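PDB 4WA0: possible adhesin from Caldicellulosiruptor kronotskyensis, which probably mediates attachment of this extremely thermophilic bacterium to cellulose, the present chain being the C-terminal beta-helix domain of a tapirin. Local coordinates for residues 3-13 and 221-229; 19-27 and 39-47. All coordinates share one frame; numbering follows the deposited sequence.

Interaction 1: residues 3-13 and 221-229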
loop_
_atom_site.group_PDB
_atom_site.type_symbol
_atom_site.label_atom_id
_atom_site.label_comp_id
_atom_site.label_asym_id
_atom_site.label_seq_id
_atom_site.Cartn_x
_atom_site.Cartn_y
_atom_site.Cartn_z
ATOM N N VAL A 3 -11.621 -0.034 8.478
ATOM C CA VAL A 3 -10.475 0.779 8.005
ATOM C C VAL A 3 -10.363 2.050 8.846
ATOM O O VAL A 3 -11.306 2.836 8.865
ATOM C CB VAL A 3 -10.680 1.205 6.537
ATOM C CG1 VAL A 3 -9.617 2.202 6.090
ATOM C CG2 VAL A 3 -10.711 -0.033 5.643
ATOM N N PRO A 4 -9.212 2.278 9.500
ATOM C CA PRO A 4 -9.006 3.419 10.394
ATOM C C PRO A 4 -9.181 4.827 9.768
ATOM O O PRO A 4 -8.715 5.099 8.695
ATOM C CB PRO A 4 -7.560 3.216 10.885
ATOM C CG PRO A 4 -6.883 2.453 9.791
ATOM C CD PRO A 4 -7.952 1.543 9.250
ATOM N N SER A 5 -9.831 5.703 10.496
ATOM C CA SER A 5 -10.276 7.009 10.000
ATOM C C SER A 5 -9.235 8.131 10.212
ATOM O O SER A 5 -9.297 9.180 9.558
ATOM C CB SER A 5 -11.557 7.399 10.771
ATOM O OG SER A 5 -11.286 7.506 12.181
ATOM N N SER A 6 -8.300 7.899 11.135
ATOM C CA SER A 6 -7.375 8.929 11.574
ATOM C C SER A 6 -5.994 8.714 10.993
ATOM O O SER A 6 -5.505 7.588 11.027
ATOM C CB SER A 6 -7.238 8.842 13.099
ATOM O OG SER A 6 -6.212 9.728 13.547
ATOM N N PRO A 7 -5.335 9.799 10.559
ATOM C CA PRO A 7 -3.960 9.682 10.116
ATOM C C PRO A 7 -3.025 9.089 11.182
ATOM O O PRO A 7 -1.914 8.578 10.873
ATOM C CB PRO A 7 -3.575 11.113 9.768
ATOM C CG PRO A 7 -4.850 11.841 9.483
ATOM C CD PRO A 7 -5.896 11.156 10.335
ATOM N N LEU A 8 -3.390 9.153 12.486
ATOM C CA LEU A 8 -2.518 8.561 13.498
ATOM C C LEU A 8 -2.440 7.012 13.490
ATOM O O LEU A 8 -1.533 6.439 14.105
ATOM C CB LEU A 8 -2.876 8.990 14.903
ATOM C CG LEU A 8 -3.122 10.459 15.182
ATOM C CD1 LEU A 8 -3.432 10.548 16.663
ATOM C CD2 LEU A 8 -1.966 11.364 14.806
ATOM N N ASP A 9 -3.338 6.352 12.784
ATOM C CA ASP A 9 -3.382 4.857 12.669
ATOM C C ASP A 9 -2.503 4.328 11.601
ATOM O O ASP A 9 -2.474 3.065 11.291
ATOM C CB ASP A 9 -4.831 4.465 12.388
ATOM C CG ASP A 9 -5.779 4.850 13.549
ATOM O OD1 ASP A 9 -5.241 4.989 14.671
ATOM O OD2 ASP A 9 -7.003 5.130 13.310
ATOM N N TYR A 10 -1.859 5.295 10.917
ATOM C CA TYR A 10 -1.137 4.936 9.741
ATOM C C TYR A 10 0.348 4.897 10.012
ATOM O O TYR A 10 0.878 5.810 10.644
ATOM C CB TYR A 10 -1.448 5.915 8.576
ATOM C CG TYR A 10 -2.806 5.581 7.991
ATOM C CD1 TYR A 10 -3.942 6.088 8.568
ATOM C CD2 TYR A 10 -2.951 4.720 6.920
ATOM C CE1 TYR A 10 -5.186 5.769 8.087
ATOM C CE2 TYR A 10 -4.206 4.404 6.413
ATOM C CZ TYR A 10 -5.318 4.936 7.034
ATOM O OH TYR A 10 -6.611 4.645 6.636
ATOM N N ALA A 11 0.999 3.864 9.519
ATOM C CA ALA A 11 2.453 3.819 9.517
ATOM C C ALA A 11 2.982 4.953 8.622
ATOM O O ALA A 11 3.980 5.674 8.947
ATOM C CB ALA A 11 2.937 2.524 9.021
ATOM N N ILE A 12 2.335 5.079 7.455
ATOM C CA ILE A 12 2.664 6.140 6.498
ATOM C C ILE A 12 1.324 6.719 5.996
ATOM O O ILE A 12 0.504 5.994 5.407
ATOM C CB ILE A 12 3.497 5.646 5.316
ATOM C CG1 ILE A 12 4.798 4.993 5.755
ATOM C CG2 ILE A 12 3.812 6.789 4.365
ATOM C CD1 ILE A 12 5.511 4.306 4.660
ATOM N N PHE A 13 1.110 8.006 6.250
ATOM C CA PHE A 13 -0.066 8.713 5.753
ATOM C C PHE A 13 0.396 9.846 4.832
ATOM O O PHE A 13 1.193 10.701 5.228
ATOM C CB PHE A 13 -0.887 9.234 6.910
ATOM C CG PHE A 13 -2.109 9.969 6.471
ATOM C CD1 PHE A 13 -2.023 11.312 6.046
ATOM C CD2 PHE A 13 -3.339 9.326 6.483
ATOM C CE1 PHE A 13 -3.179 11.928 5.582
ATOM C CE2 PHE A 13 -4.474 9.950 6.025
ATOM C CZ PHE A 13 -4.383 11.253 5.593
ATOM N N GLU A 221 -17.011 3.342 2.159
ATOM C CA GLU A 221 -16.586 4.177 3.280
ATOM C C GLU A 221 -15.303 4.908 2.917
ATOM O O GLU A 221 -15.177 6.135 3.094
ATOM C CB GLU A 221 -16.361 3.346 4.547
ATOM C CG GLU A 221 -16.721 4.095 5.797
ATOM C CD GLU A 221 -15.620 4.136 6.810
ATOM O OE1 GLU A 221 -15.424 3.116 7.521
ATOM O OE2 GLU A 221 -14.986 5.210 6.906
ATOM N N ILE A 222 -14.338 4.141 2.385
ATOM C CA ILE A 222 -13.073 4.711 1.987
ATOM C C ILE A 222 -13.298 5.725 0.888
ATOM O O ILE A 222 -12.797 6.831 0.959
ATOM C CB ILE A 222 -12.098 3.647 1.472
ATOM C CG1 ILE A 222 -11.629 2.736 2.593
ATOM C CG2 ILE A 222 -10.915 4.318 0.753
ATOM C CD1 ILE A 222 -11.038 1.429 2.026
ATOM N N ARG A 223 -14.116 5.395 -0.099
ATOM C CA ARG A 223 -14.373 6.342 -1.186
ATOM C C ARG A 223 -14.979 7.660 -0.669
ATOM O O ARG A 223 -14.656 8.747 -1.166
ATOM C CB ARG A 223 -15.376 5.732 -2.137
ATOM C CG ARG A 223 -15.615 6.584 -3.383
ATOM C CD ARG A 223 -16.709 5.911 -4.225
ATOM N NE ARG A 223 -16.291 4.639 -4.810
ATOM C CZ ARG A 223 -16.800 3.420 -4.575
ATOM N NH1 ARG A 223 -17.784 3.210 -3.689
ATOM N NH2 ARG A 223 -16.279 2.371 -5.214
ATOM N N ASN A 224 -15.872 7.590 0.305
ATOM C CA ASN A 224 -16.576 8.826 0.689
ATOM C C ASN A 224 -15.979 9.585 1.858
ATOM O O ASN A 224 -16.417 10.716 2.146
ATOM C CB ASN A 224 -18.056 8.551 0.964
ATOM C CG ASN A 224 -18.817 8.193 -0.304
ATOM O OD1 ASN A 224 -18.681 8.836 -1.343
ATOM N ND2 ASN A 224 -19.584 7.147 -0.229
ATOM N N ARG A 225 -15.002 8.981 2.539
ATOM C CA ARG A 225 -14.312 9.653 3.652
ATOM C C ARG A 225 -13.286 10.649 3.131
ATOM O O ARG A 225 -12.471 10.328 2.254
ATOM C CB ARG A 225 -13.642 8.640 4.570
ATOM C CG ARG A 225 -12.973 9.260 5.797
ATOM C CD ARG A 225 -12.669 8.191 6.826
ATOM N NE ARG A 225 -13.885 7.691 7.485
ATOM C CZ ARG A 225 -14.495 8.285 8.516
ATOM N NH1 ARG A 225 -15.596 7.745 9.046
ATOM N NH2 ARG A 225 -14.014 9.418 9.028
ATOM N N ASP A 226 -13.330 11.861 3.680
ATOM C CA ASP A 226 -12.303 12.855 3.415
ATOM C C ASP A 226 -11.279 12.672 4.542
ATOM O O ASP A 226 -11.524 13.079 5.657
ATOM C CB ASP A 226 -12.878 14.276 3.453
ATOM C CG ASP A 226 -11.804 15.336 3.344
ATOM O OD1 ASP A 226 -10.608 14.889 3.233
ATOM O OD2 ASP A 226 -12.143 16.580 3.430
ATOM N N TYR A 227 -10.132 12.049 4.248
ATOM C CA TYR A 227 -9.247 11.599 5.334
ATOM C C TYR A 227 -8.534 12.743 6.018
ATOM O O TYR A 227 -7.901 12.481 7.028
ATOM C CB TYR A 227 -8.220 10.508 4.871
ATOM C CG TYR A 227 -8.841 9.113 4.852
ATOM C CD1 TYR A 227 -9.662 8.707 3.755
ATOM C CD2 TYR A 227 -8.679 8.220 5.932
ATOM C CE1 TYR A 227 -10.259 7.460 3.712
ATOM C CE2 TYR A 227 -9.312 6.972 5.906
ATOM C CZ TYR A 227 -10.101 6.599 4.790
ATOM O OH TYR A 227 -10.730 5.368 4.747
ATOM N N THR A 228 -8.552 13.952 5.425
ATOM C CA THR A 228 -7.994 15.146 6.052
ATOM C C THR A 228 -9.082 16.207 6.405
ATOM O O THR A 228 -8.781 17.379 6.497
ATOM C CB THR A 228 -6.872 15.811 5.166
ATOM O OG1 THR A 228 -7.349 16.121 3.856
ATOM C CG2 THR A 228 -5.684 14.814 4.979
ATOM N N SER A 229 -10.311 15.767 6.682
ATOM C CA SER A 229 -11.343 16.678 7.211
ATOM C C SER A 229 -10.766 17.456 8.355
ATOM O O SER A 229 -10.221 16.845 9.279
ATOM C CB SER A 229 -12.538 15.904 7.809
ATOM O OG SER A 229 -13.179 15.129 6.825
HETATM O O HOH W 1 -12.195 4.768 6.957
#

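Interaction 2: residues 19-27 and 39-47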
loop_
_atom_site.group_PDB
_atom_site.type_symbol
_atom_site.label_atom_id
_atom_site.label_comp_id
_atom_site.label_asym_id
_atom_site.label_seq_id
_atom_site.Cartn_x
_atom_site.Cartn_y
_atom_site.Cartn_z
ATOM N N ASN A 19 5.449 8.736 -3.152
ATOM C CA ASN A 19 6.472 7.967 -3.785
ATOM C C ASN A 19 7.378 7.369 -2.730
ATOM O O ASN A 19 8.079 8.096 -2.024
ATOM C CB ASN A 19 7.285 8.846 -4.705
ATOM C CG ASN A 19 6.421 9.502 -5.780
ATOM O OD1 ASN A 19 5.586 8.883 -6.396
ATOM N ND2 ASN A 19 6.661 10.787 -6.005
ATOM N N THR A 20 7.332 6.052 -2.520
ATOM C CA THR A 20 8.208 5.406 -1.560
ATOM C C THR A 20 9.683 5.309 -2.030
ATOM O O THR A 20 10.049 5.531 -3.186
ATOM C CB THR A 20 7.737 4.021 -1.107
ATOM O OG1 THR A 20 7.953 3.093 -2.149
ATOM C CG2 THR A 20 6.293 4.016 -0.830
ATOM N N ASN A 21 10.539 5.016 -1.058
ATOM C CA ASN A 21 11.910 4.752 -1.350
ATOM C C ASN A 21 12.089 3.263 -1.660
ATOM O O ASN A 21 11.180 2.453 -1.445
ATOM C CB ASN A 21 12.801 5.143 -0.160
ATOM C CG ASN A 21 12.451 4.449 1.149
ATOM O OD1 ASN A 21 11.295 4.314 1.511
ATOM N ND2 ASN A 21 13.465 4.119 1.929
ATOM N N LYS A 22 13.247 2.906 -2.251
ATOM C CA LYS A 22 13.592 1.471 -2.405
ATOM C C LYS A 22 13.915 0.764 -1.102
ATOM O O LYS A 22 14.347 1.364 -0.086
ATOM C CB LYS A 22 14.804 1.393 -3.307
ATOM C CG LYS A 22 14.428 1.876 -4.735
ATOM C CD LYS A 22 15.628 1.993 -5.599
ATOM C CE LYS A 22 15.412 2.743 -6.889
ATOM N NZ LYS A 22 14.596 2.084 -7.903
ATOM N N ASN A 23 13.637 -0.510 -1.045
ATOM C CA ASN A 23 13.969 -1.336 0.166
ATOM C C ASN A 23 13.273 -0.809 1.429
ATOM O O ASN A 23 13.860 -0.638 2.472
ATOM C CB ASN A 23 15.461 -1.393 0.311
ATOM C CG ASN A 23 16.143 -2.238 -0.809
ATOM O OD1 ASN A 23 15.531 -3.084 -1.510
ATOM N ND2 ASN A 23 17.400 -2.010 -0.980
ATOM N N LEU A 24 12.012 -0.477 1.282
ATOM C CA LEU A 24 11.177 -0.028 2.376
ATOM C C LEU A 24 10.545 -1.247 3.006
ATOM O O LEU A 24 9.866 -2.019 2.295
ATOM C CB LEU A 24 10.086 0.927 1.846
ATOM C CG LEU A 24 8.981 1.358 2.844
ATOM C CD1 LEU A 24 9.561 2.149 4.009
ATOM C CD2 LEU A 24 7.869 2.205 2.253
ATOM N N THR A 25 10.697 -1.398 4.341
ATOM C CA THR A 25 10.083 -2.463 5.097
ATOM C C THR A 25 9.118 -1.839 6.095
ATOM O O THR A 25 9.495 -0.887 6.832
ATOM C CB THR A 25 11.110 -3.314 5.867
ATOM O OG1 THR A 25 12.122 -3.813 5.003
ATOM C CG2 THR A 25 10.438 -4.453 6.611
ATOM N N VAL A 26 7.867 -2.262 6.059
ATOM C CA VAL A 26 6.841 -1.676 6.968
ATOM C C VAL A 26 6.139 -2.818 7.672
ATOM O O VAL A 26 5.602 -3.735 7.018
ATOM C CB VAL A 26 5.784 -0.831 6.262
ATOM C CG1 VAL A 26 4.792 -0.236 7.290
ATOM C CG2 VAL A 26 6.370 0.298 5.446
ATOM N N GLU A 27 6.107 -2.720 9.010
ATOM C CA GLU A 27 5.465 -3.708 9.845
ATOM C C GLU A 27 4.415 -3.051 10.659
ATOM O O GLU A 27 4.753 -2.154 11.487
ATOM C CB GLU A 27 6.546 -4.358 10.753
ATOM C CG GLU A 27 6.036 -5.263 11.864
ATOM C CD GLU A 27 5.507 -6.598 11.418
ATOM O OE1 GLU A 27 5.626 -6.976 10.263
ATOM O OE2 GLU A 27 4.960 -7.315 12.265
ATOM N N ILE A 39 5.047 2.721 -5.491
ATOM C CA ILE A 39 5.855 1.857 -4.602
ATOM C C ILE A 39 7.112 1.459 -5.348
ATOM O O ILE A 39 7.084 0.669 -6.349
ATOM C CB ILE A 39 5.061 0.625 -4.162
ATOM C CG1 ILE A 39 3.795 1.037 -3.392
ATOM C CG2 ILE A 39 5.950 -0.286 -3.301
ATOM C CD1 ILE A 39 2.910 -0.126 -2.909
ATOM N N ASP A 40 8.236 1.943 -4.829
ATOM C CA ASP A 40 9.516 1.604 -5.476
ATOM C C ASP A 40 9.975 0.205 -5.088
ATOM O O ASP A 40 9.473 -0.447 -4.134
ATOM C CB ASP A 40 10.618 2.651 -5.173
ATOM C CG ASP A 40 11.552 2.865 -6.396
ATOM O OD1 ASP A 40 11.726 1.950 -7.369
ATOM O OD2 ASP A 40 12.193 3.951 -6.329
ATOM N N GLY A 41 10.929 -0.287 -5.885
ATOM C CA GLY A 41 11.340 -1.692 -5.746
ATOM C C GLY A 41 11.803 -2.111 -4.377
ATOM O O GLY A 41 12.485 -1.360 -3.689
ATOM N N GLY A 42 11.526 -3.368 -4.049
ATOM C CA GLY A 42 11.942 -3.906 -2.803
ATOM C C GLY A 42 11.086 -3.624 -1.589
ATOM O O GLY A 42 11.564 -3.744 -0.457
ATOM N N ALA A 43 9.844 -3.308 -1.816
ATOM C CA ALA A 43 8.854 -3.089 -0.735
ATOM C C ALA A 43 8.534 -4.416 -0.077
ATOM O O ALA A 43 8.068 -5.323 -0.722
ATOM C CB ALA A 43 7.608 -2.430 -1.264
ATOM N N VAL A 44 8.663 -4.441 1.242
ATOM C CA VAL A 44 8.238 -5.575 2.053
ATOM C C VAL A 44 7.316 -5.059 3.157
ATOM O O VAL A 44 7.747 -4.379 4.067
ATOM C CB VAL A 44 9.413 -6.359 2.653
ATOM C CG1 VAL A 44 8.843 -7.500 3.475
ATOM C CG2 VAL A 44 10.301 -6.935 1.607
ATOM N N PHE A 45 6.013 -5.317 3.004
ATOM C CA PHE A 45 5.010 -4.804 3.928
ATOM C C PHE A 45 4.303 -5.974 4.609
ATOM O O PHE A 45 3.929 -7.006 3.963
ATOM C CB PHE A 45 3.947 -3.999 3.168
ATOM C CG PHE A 45 4.399 -2.750 2.448
ATOM C CD1 PHE A 45 5.651 -2.151 2.614
ATOM C CD2 PHE A 45 3.493 -2.127 1.580
ATOM C CE1 PHE A 45 5.990 -1.010 1.929
ATOM C CE2 PHE A 45 3.840 -0.978 0.914
ATOM C CZ PHE A 45 5.071 -0.407 1.100
ATOM N N ASN A 46 3.980 -5.769 5.874
ATOM C CA ASN A 46 3.016 -6.604 6.579
ATOM C C ASN A 46 2.108 -5.617 7.317
ATOM O O ASN A 46 2.432 -5.218 8.457
ATOM C CB ASN A 46 3.719 -7.526 7.529
ATOM C CG ASN A 46 2.758 -8.393 8.336
ATOM O OD1 ASN A 46 1.735 -8.880 7.811
ATOM N ND2 ASN A 46 3.118 -8.671 9.592
ATOM N N ILE A 47 1.027 -5.179 6.648
ATOM C CA ILE A 47 0.178 -4.111 7.106
ATOM C C ILE A 47 -1.270 -4.441 7.056
ATOM O O ILE A 47 -1.685 -5.473 6.510
ATOM C CB ILE A 47 0.452 -2.802 6.287
ATOM C CG1 ILE A 47 0.130 -3.014 4.801
ATOM C CG2 ILE A 47 1.874 -2.332 6.569
ATOM C CD1 ILE A 47 0.436 -1.842 3.910
HETATM O O HOH W 2 10.367 -0.225 -1.420
#

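Interaction 1: residues 3-13 and 221-229
The hydroxyl of Y227 and the carbonyl of V3 are joined through one water. Y227 OH donates to it at 2.7 Å. The water in turn donates to V3 O and, in the conformer given of the two deposited for E221, to E221 OE2. No direct hydrogen bond links the two segments, so this water carries the polar link between them. In that same conformer E221 OE2 is also held by R225 NE at 2.8 Å in a salt bridge. That bond is straight (167°) and lies in the guanidinium plane. With the bond from R225 NH2 to S357 O, it helps hold the group in place. S5 CB then sits over one guanidinium face, 3.6 Å from R225 NH2. The ring of Y227 is wedged against the N-terminal chain. P4 O meets its edge at CE2, near the ring plane, and accepts a hydrogen bond from Y10 OH. V3 CG1, anti to the backbone N (chi1 172°), lies 3.6 Å from Y227 OH, while V3 CG2 meets I222 CD1 at 3.9 Å. At the far end Y227 CB and T228 CG2 reach the edge of the F13 ring, while P7 CB lies over one face. Y32 stacks on F13 and also meets the Y227 ring. V3 and I222 pack together on I51 and I76, so helix 217-224 and the N-terminal chain lie against strands 50-52 and 76-79 of the beta-helix.

Interaction 2: residues 19-27 and 39-47
F45 lies against L24 and V26 on the inward side of two neighbouring parallel strands. L24 CD2 meets the ring edge at CE1, 3.7 Å away. V26 CG2 approaches the same CE1 obliquely. V26 CG1, anti to its backbone N (chi1 -178°), turns instead to I47 CG2 at 3.7 Å. Strands 24-27 and 44-47 run 14° apart and pair in parallel. V44 N binds L24 O, V26 N binds V44 O, and N46 N binds V26 O at 2.8 Å. On the other face, with T25 and V44, the side chains of E27 and N46 lie side by side. N46 ND2 donates to E27 OE1 at 3.1 Å, within its own amide plane but 33° out of the carboxylate plane. At the turn before the strands, T20 OG1 accepts from D40 N at 2.9 Å. K22 NZ makes a salt bridge to D40 OD1 at 2.9 Å, and G41 N reaches that oxygen from the same face of the carboxylate. K22 NZ also forms a salt bridge with D61, its strongest polar partner. Equivalent strands and turns stacked in register, with L24, V26, F45 and I47 inside and largely polar residues on the other face, mark successive coils of a parallel beta-helix.

From the N terminus, the chain first passes through residues 3-13, which enter the beta-helix at strand 10-14. Residues 19-27 complete that first coil, and 39-47 lie in the second. Interaction 2 thus closes a short loop of 11 residues and joins one coil to the next. The chain then continues through the further coils of the beta-helix before residues 221-229 return to the start. Interaction 1 closes a loop of 207 residues, and interaction 2 is nested inside it. One contact ties neighbouring coils; the other ties helix 217-224 and the chain after it to the N-terminal segment. They touch in the interior, where A11 CB packs on V26 CG1 at 3.7 Å and I12 CD1 on L24 CD2.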